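Local coordinates for protein genome packaging NTPase B204 (Sulfolobus turreted icosahedral virus 2, PDB 4KFU) that probably hydrolyses ATP to power packaging of viral DNA into the capsid, as a P-loop ATPase of the FtsK-HerA superfamily, at residues V7-R12 against S18-H23; G47-K52 against I102-Y107. All coordinates share one frame; numbering follows the deposited sequence.

Interaction 1 of 2, residues V7-R12 against S18-H23. With MG (magnesium ion), chain K; ACP (phosphomethylphosphonic acid adenylate ester), chain E.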
# COMPACT_ATOMS: atom_id res chain seq x y z
N VAL A 7 5.47 1.55 1.89
CA VAL A 7 5.70 0.29 1.19
C VAL A 7 4.75 0.20 0.01
O VAL A 7 3.55 0.47 0.14
CB VAL A 7 5.47 -0.92 2.12
CG1 VAL A 7 5.67 -2.22 1.36
CG2 VAL A 7 6.40 -0.86 3.31
N VAL A 8 5.30 -0.15 -1.14
CA VAL A 8 4.49 -0.25 -2.35
C VAL A 8 4.57 -1.66 -2.90
O VAL A 8 5.66 -2.20 -3.12
CB VAL A 8 4.95 0.77 -3.41
CG1 VAL A 8 4.08 0.67 -4.66
CG2 VAL A 8 4.90 2.20 -2.82
N LEU A 9 3.40 -2.28 -3.09
CA LEU A 9 3.35 -3.62 -3.66
C LEU A 9 2.79 -3.56 -5.08
O LEU A 9 1.73 -2.99 -5.32
CB LEU A 9 2.46 -4.53 -2.82
CG LEU A 9 2.56 -4.46 -1.30
CD1 LEU A 9 1.53 -5.41 -0.72
CD2 LEU A 9 3.96 -4.82 -0.84
N VAL A 10 3.51 -4.18 -6.01
CA VAL A 10 3.09 -4.21 -7.41
C VAL A 10 3.00 -5.64 -7.88
O VAL A 10 3.97 -6.41 -7.76
CB VAL A 10 4.07 -3.48 -8.31
CG1 VAL A 10 3.53 -3.45 -9.75
CG2 VAL A 10 4.33 -2.05 -7.79
N GLY A 11 1.85 -6.02 -8.43
CA GLY A 11 1.70 -7.38 -8.90
C GLY A 11 0.42 -7.59 -9.67
O GLY A 11 -0.63 -7.04 -9.31
N ARG A 12 0.49 -8.41 -10.73
CA ARG A 12 -0.69 -8.73 -11.54
C ARG A 12 -1.81 -9.35 -10.68
O ARG A 12 -1.56 -9.83 -9.57
CB ARG A 12 -0.30 -9.70 -12.67
N SER A 18 -2.13 -9.19 -2.33
CA SER A 18 -3.07 -9.04 -1.22
C SER A 18 -2.84 -10.13 -0.19
O SER A 18 -3.04 -9.92 1.01
CB SER A 18 -4.52 -9.08 -1.70
OG SER A 18 -4.87 -7.86 -2.31
N TYR A 19 -2.43 -11.30 -0.66
CA TYR A 19 -2.09 -12.41 0.22
C TYR A 19 -0.94 -12.01 1.12
O TYR A 19 -0.92 -12.31 2.31
CB TYR A 19 -1.71 -13.63 -0.62
CG TYR A 19 -1.67 -14.95 0.13
CD1 TYR A 19 -2.82 -15.73 0.25
CD2 TYR A 19 -0.49 -15.42 0.69
CE1 TYR A 19 -2.79 -16.95 0.93
CE2 TYR A 19 -0.45 -16.62 1.37
CZ TYR A 19 -1.60 -17.38 1.49
OH TYR A 19 -1.56 -18.58 2.16
N LEU A 20 0.05 -11.33 0.54
CA LEU A 20 1.15 -10.74 1.29
C LEU A 20 0.66 -9.78 2.39
O LEU A 20 1.15 -9.80 3.52
CB LEU A 20 2.08 -10.00 0.32
CG LEU A 20 3.55 -9.85 0.71
CD1 LEU A 20 4.15 -11.20 1.04
CD2 LEU A 20 4.33 -9.18 -0.43
N ILE A 21 -0.29 -8.92 2.03
CA ILE A 21 -0.86 -7.99 3.00
C ILE A 21 -1.56 -8.76 4.13
O ILE A 21 -1.33 -8.48 5.31
CB ILE A 21 -1.84 -7.01 2.33
CG1 ILE A 21 -1.07 -6.04 1.44
CG2 ILE A 21 -2.63 -6.23 3.38
CD1 ILE A 21 -1.94 -5.10 0.62
N LYS A 22 -2.38 -9.74 3.75
CA LYS A 22 -3.21 -10.46 4.72
C LYS A 22 -2.43 -11.41 5.61
O LYS A 22 -2.78 -11.60 6.78
CB LYS A 22 -4.32 -11.24 4.01
CG LYS A 22 -5.34 -10.38 3.26
CD LYS A 22 -6.12 -11.22 2.25
CE LYS A 22 -6.97 -10.35 1.33
NZ LYS A 22 -7.68 -11.16 0.29
N HIS A 23 -1.37 -12.01 5.07
CA HIS A 23 -0.69 -13.08 5.80
C HIS A 23 0.77 -12.79 6.13
O HIS A 23 1.46 -13.63 6.68
CB HIS A 23 -0.80 -14.40 5.04
CG HIS A 23 -2.21 -14.88 4.89
ND1 HIS A 23 -2.81 -15.04 3.66
CD2 HIS A 23 -3.13 -15.24 5.81
CE1 HIS A 23 -4.04 -15.49 3.83
NE2 HIS A 23 -4.27 -15.61 5.13
MG MG K . -5.85 -8.14 -4.22
PG ACP E . -7.02 -9.37 -6.83
O1G ACP E . -6.67 -8.60 -8.19
O2G ACP E . -6.84 -8.34 -5.62
O3G ACP E . -8.41 -9.89 -6.89
PB ACP E . -4.30 -10.33 -5.91
O1B ACP E . -4.45 -9.35 -4.64
O2B ACP E . -3.44 -9.74 -6.95
C3B ACP E . -5.90 -10.79 -6.63
PA ACP E . -4.04 -12.42 -4.01
O1A ACP E . -5.50 -12.14 -3.75
O2A ACP E . -2.98 -12.03 -3.00
O3A ACP E . -3.61 -11.70 -5.40
O5' ACP E . -3.84 -14.00 -4.26
C5' ACP E . -4.59 -14.76 -5.20
C4' ACP E . -4.50 -16.24 -4.79
O4' ACP E . -3.18 -16.78 -4.88
C3' ACP E . -4.94 -16.44 -3.35
O3' ACP E . -6.26 -16.98 -3.31
C2' ACP E . -3.98 -17.45 -2.76
O2' ACP E . -4.73 -18.65 -2.59
C1' ACP E . -2.89 -17.67 -3.80
N9 ACP E . -1.60 -17.29 -3.15
C8 ACP E . -1.08 -16.05 -3.10
N7 ACP E . 0.11 -16.04 -2.44
C5 ACP E . 0.36 -17.30 -2.04
C6 ACP E . 1.44 -17.99 -1.30
N6 ACP E . 2.51 -17.33 -0.81
N1 ACP E . 1.30 -19.32 -1.10
C2 ACP E . 0.24 -20.00 -1.56
N3 ACP E . -0.78 -19.44 -2.25
C4 ACP E . -0.77 -18.12 -2.51
O HOH W 1 -5.08 -6.23 -4.60
O HOH W 2 -7.40 -6.88 -3.57
O HOH W 3 -6.94 -9.74 -3.46
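L9, near the end of strand 6-10, meets the helix that follows it through its two methyl branches. CD1 presses against the side of I21, 3.4 Å from CG1, which is tighter than usual for carbons, while I21 CD1 also lies close to the same methyl. CD2 goes to the neighbouring leucine and approaches L20 CD2 at 4.4 Å. I21 reaches the strand because CG1 is anti to its carbonyl carbon (chi1 -70°) and the chain runs on extended to CD1. The contact itself is apolar and buried; F25 and I155 touch both leucines, and the backbone of L9 is bonded to L135 of strand 131-137. This is the strand-loop-helix unit of the P-loop (Walker A motif): the chain leaves the strand at G11, wraps the phosphates of the ATP analogue and enters helix 17-31. At the start of that helix S18 OG binds magnesium at 2.2 Å; two phosphate oxygens of the nucleotide, O2G and O1B, and three waters complete its six ligands. Two backbone amides hold the phosphate chain: Y19 N donates to the alpha-phosphate oxygen O2A of the analogue at 2.5 Å, and S18 N, at a longer distance, to the beta oxygen O1B. With CG anti to its backbone N (chi1 -165°), the Y19 ring is carried alongside the adenine, which lies over one of its faces with C5 3.4 Å above the plane toward the rim. H23 ND1 sits over the centre of the opposite face, 3.2 Å from the plane.

Interaction 2 of 2, residues G47-K52 against I102-Y107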
# COMPACT_ATOMS: atom_id res chain seq x y z
N GLY A 47 -20.12 -8.19 2.64
CA GLY A 47 -19.00 -7.36 3.05
C GLY A 47 -17.96 -7.09 1.98
O GLY A 47 -18.17 -7.36 0.80
N SER A 48 -16.81 -6.56 2.40
CA SER A 48 -15.73 -6.25 1.48
C SER A 48 -14.54 -7.16 1.72
O SER A 48 -14.51 -7.91 2.71
CB SER A 48 -15.32 -4.78 1.60
OG SER A 48 -14.81 -4.50 2.89
N GLU A 49 -13.55 -7.10 0.83
CA GLU A 49 -12.46 -8.07 0.85
C GLU A 49 -11.79 -8.19 2.22
O GLU A 49 -11.48 -9.29 2.68
CB GLU A 49 -11.41 -7.74 -0.21
CG GLU A 49 -10.14 -8.59 -0.06
CD GLU A 49 -9.21 -8.50 -1.26
OE1 GLU A 49 -9.32 -7.51 -2.03
OE2 GLU A 49 -8.37 -9.41 -1.42
N TYR A 50 -11.61 -7.06 2.89
CA TYR A 50 -10.89 -7.08 4.16
C TYR A 50 -11.79 -7.03 5.41
O TYR A 50 -11.29 -6.80 6.51
CB TYR A 50 -9.89 -5.92 4.20
CG TYR A 50 -8.68 -6.12 3.31
CD1 TYR A 50 -7.51 -6.72 3.80
CD2 TYR A 50 -8.69 -5.71 1.98
CE1 TYR A 50 -6.38 -6.90 2.98
CE2 TYR A 50 -7.57 -5.89 1.16
CZ TYR A 50 -6.43 -6.48 1.66
OH TYR A 50 -5.33 -6.66 0.84
N SER A 51 -13.10 -7.26 5.24
CA SER A 51 -14.06 -7.20 6.36
C SER A 51 -13.64 -7.97 7.61
O SER A 51 -13.88 -7.53 8.73
CB SER A 51 -15.45 -7.67 5.91
OG SER A 51 -16.10 -6.67 5.15
N LYS A 52 -12.98 -9.10 7.43
CA LYS A 52 -12.57 -9.91 8.57
C LYS A 52 -11.40 -9.33 9.37
O LYS A 52 -11.10 -9.79 10.47
CB LYS A 52 -12.23 -11.33 8.10
N ILE A 102 -3.81 0.73 1.67
CA ILE A 102 -4.66 1.09 0.54
C ILE A 102 -4.52 0.08 -0.57
O ILE A 102 -3.57 0.13 -1.36
CB ILE A 102 -4.30 2.48 -0.00
CG1 ILE A 102 -4.18 3.48 1.15
CG2 ILE A 102 -5.36 2.98 -1.01
CD1 ILE A 102 -4.17 4.90 0.71
N ASP A 103 -5.46 -0.87 -0.62
CA ASP A 103 -5.47 -1.82 -1.73
C ASP A 103 -6.12 -1.13 -2.92
O ASP A 103 -6.90 -0.17 -2.74
CB ASP A 103 -6.17 -3.12 -1.36
CG ASP A 103 -5.42 -4.36 -1.87
OD1 ASP A 103 -4.74 -4.25 -2.93
OD2 ASP A 103 -5.50 -5.43 -1.23
N GLU A 104 -5.77 -1.56 -4.13
CA GLU A 104 -6.22 -0.87 -5.35
C GLU A 104 -5.89 0.63 -5.29
O GLU A 104 -6.76 1.47 -5.52
CB GLU A 104 -7.72 -1.10 -5.57
CG GLU A 104 -8.17 -2.58 -5.53
CD GLU A 104 -8.61 -3.06 -4.12
OE1 GLU A 104 -8.99 -2.22 -3.27
OE2 GLU A 104 -8.57 -4.29 -3.88
N ALA A 105 -4.64 0.95 -4.97
CA ALA A 105 -4.25 2.34 -4.72
C ALA A 105 -4.34 3.27 -5.93
O ALA A 105 -4.16 4.47 -5.78
CB ALA A 105 -2.87 2.43 -4.08
N TYR A 106 -4.60 2.73 -7.12
CA TYR A 106 -4.72 3.59 -8.31
C TYR A 106 -5.94 4.51 -8.24
O TYR A 106 -6.05 5.45 -9.02
CB TYR A 106 -4.76 2.76 -9.60
CG TYR A 106 -5.84 1.72 -9.62
CD1 TYR A 106 -7.14 2.04 -9.98
CD2 TYR A 106 -5.55 0.40 -9.28
CE1 TYR A 106 -8.14 1.07 -10.00
CE2 TYR A 106 -6.53 -0.58 -9.30
CZ TYR A 106 -7.82 -0.24 -9.65
OH TYR A 106 -8.79 -1.23 -9.66
N TYR A 107 -6.86 4.24 -7.33
CA TYR A 107 -8.00 5.14 -7.19
C TYR A 107 -7.58 6.51 -6.69
O TYR A 107 -8.19 7.51 -7.06
CB TYR A 107 -9.05 4.56 -6.26
CG TYR A 107 -9.78 3.42 -6.90
CD1 TYR A 107 -10.56 3.62 -8.05
CD2 TYR A 107 -9.69 2.14 -6.39
CE1 TYR A 107 -11.22 2.56 -8.66
CE2 TYR A 107 -10.35 1.08 -6.99
CZ TYR A 107 -11.11 1.29 -8.12
OH TYR A 107 -11.76 0.23 -8.71
O HOH W 2 -7.40 -6.88 -3.57
O HOH W 4 -9.16 -4.78 -1.42
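Y50 and D103 meet just beyond the C-terminal end of strand 98-102, where D103 and E104 follow a run of hydrophobic residues, consistent with the Walker B motif of a P-loop ATPase. Direct hydrogen bonding across the contact comes from the tyrosine hydroxyl: Y50 OH donates to D103 OD2 at a very short 2.4 Å, a length to be read with caution. The carboxylate oxygen comes at the ring edge, near the ring plane, although the carboxylate itself is turned 49° from that plane. The same OD2 is also hydrogen-bonded to S18 OG, the serine that ligates magnesium, so D103 acts as a second-shell partner of the metal. Beside this pair, E49 OE1 and E104 OE2 come within 3.8 Å, the two carboxylate planes 32° apart. E49 gets there on an extended chain, CG anti to its backbone N (chi1 171°), and its other oxygen, OE2, forms a salt bridge with K22. Water bridges the two glutamates. Water 2, itself a magnesium ligand, lies 2.5 Å from E49 OE1 and 2.9 Å from E104 OE2, and water 4 makes a second link between the same two oxygens. Neither water can serve all its neighbouring acceptors at once, so some of these bonds may alternate. Bonds within each segment set the local shape. S48 to S51 is a type I beta turn, and S48 N donates to S51 OG at 2.8 Å. Within 102-107, E104 N donates to D103 OD1 at 3.1 Å, on that oxygen's anti lone pair.

Overall arrangement
From the N terminus, strand 6-10 runs into the phosphate-binding loop and helix 17-31, and interaction 1 closes that short excursion by laying the helix on the strand. Interaction 2 opens only afterwards: the chain passes through strand 35-40, and the loop holding 47-52 then waits some fifty residues for 102-107, which follows strand 98-102. The two contacts thus stand in series, neither nested nor crossed, with centres about 11 Å apart. They meet beside the magnesium ion, through K22 and S18 of helix 17-31 and a metal-bound water common to both. Together they bring the loops that follow strands 6-10, 35-40 and 98-102, together with helix 17-31, to one site.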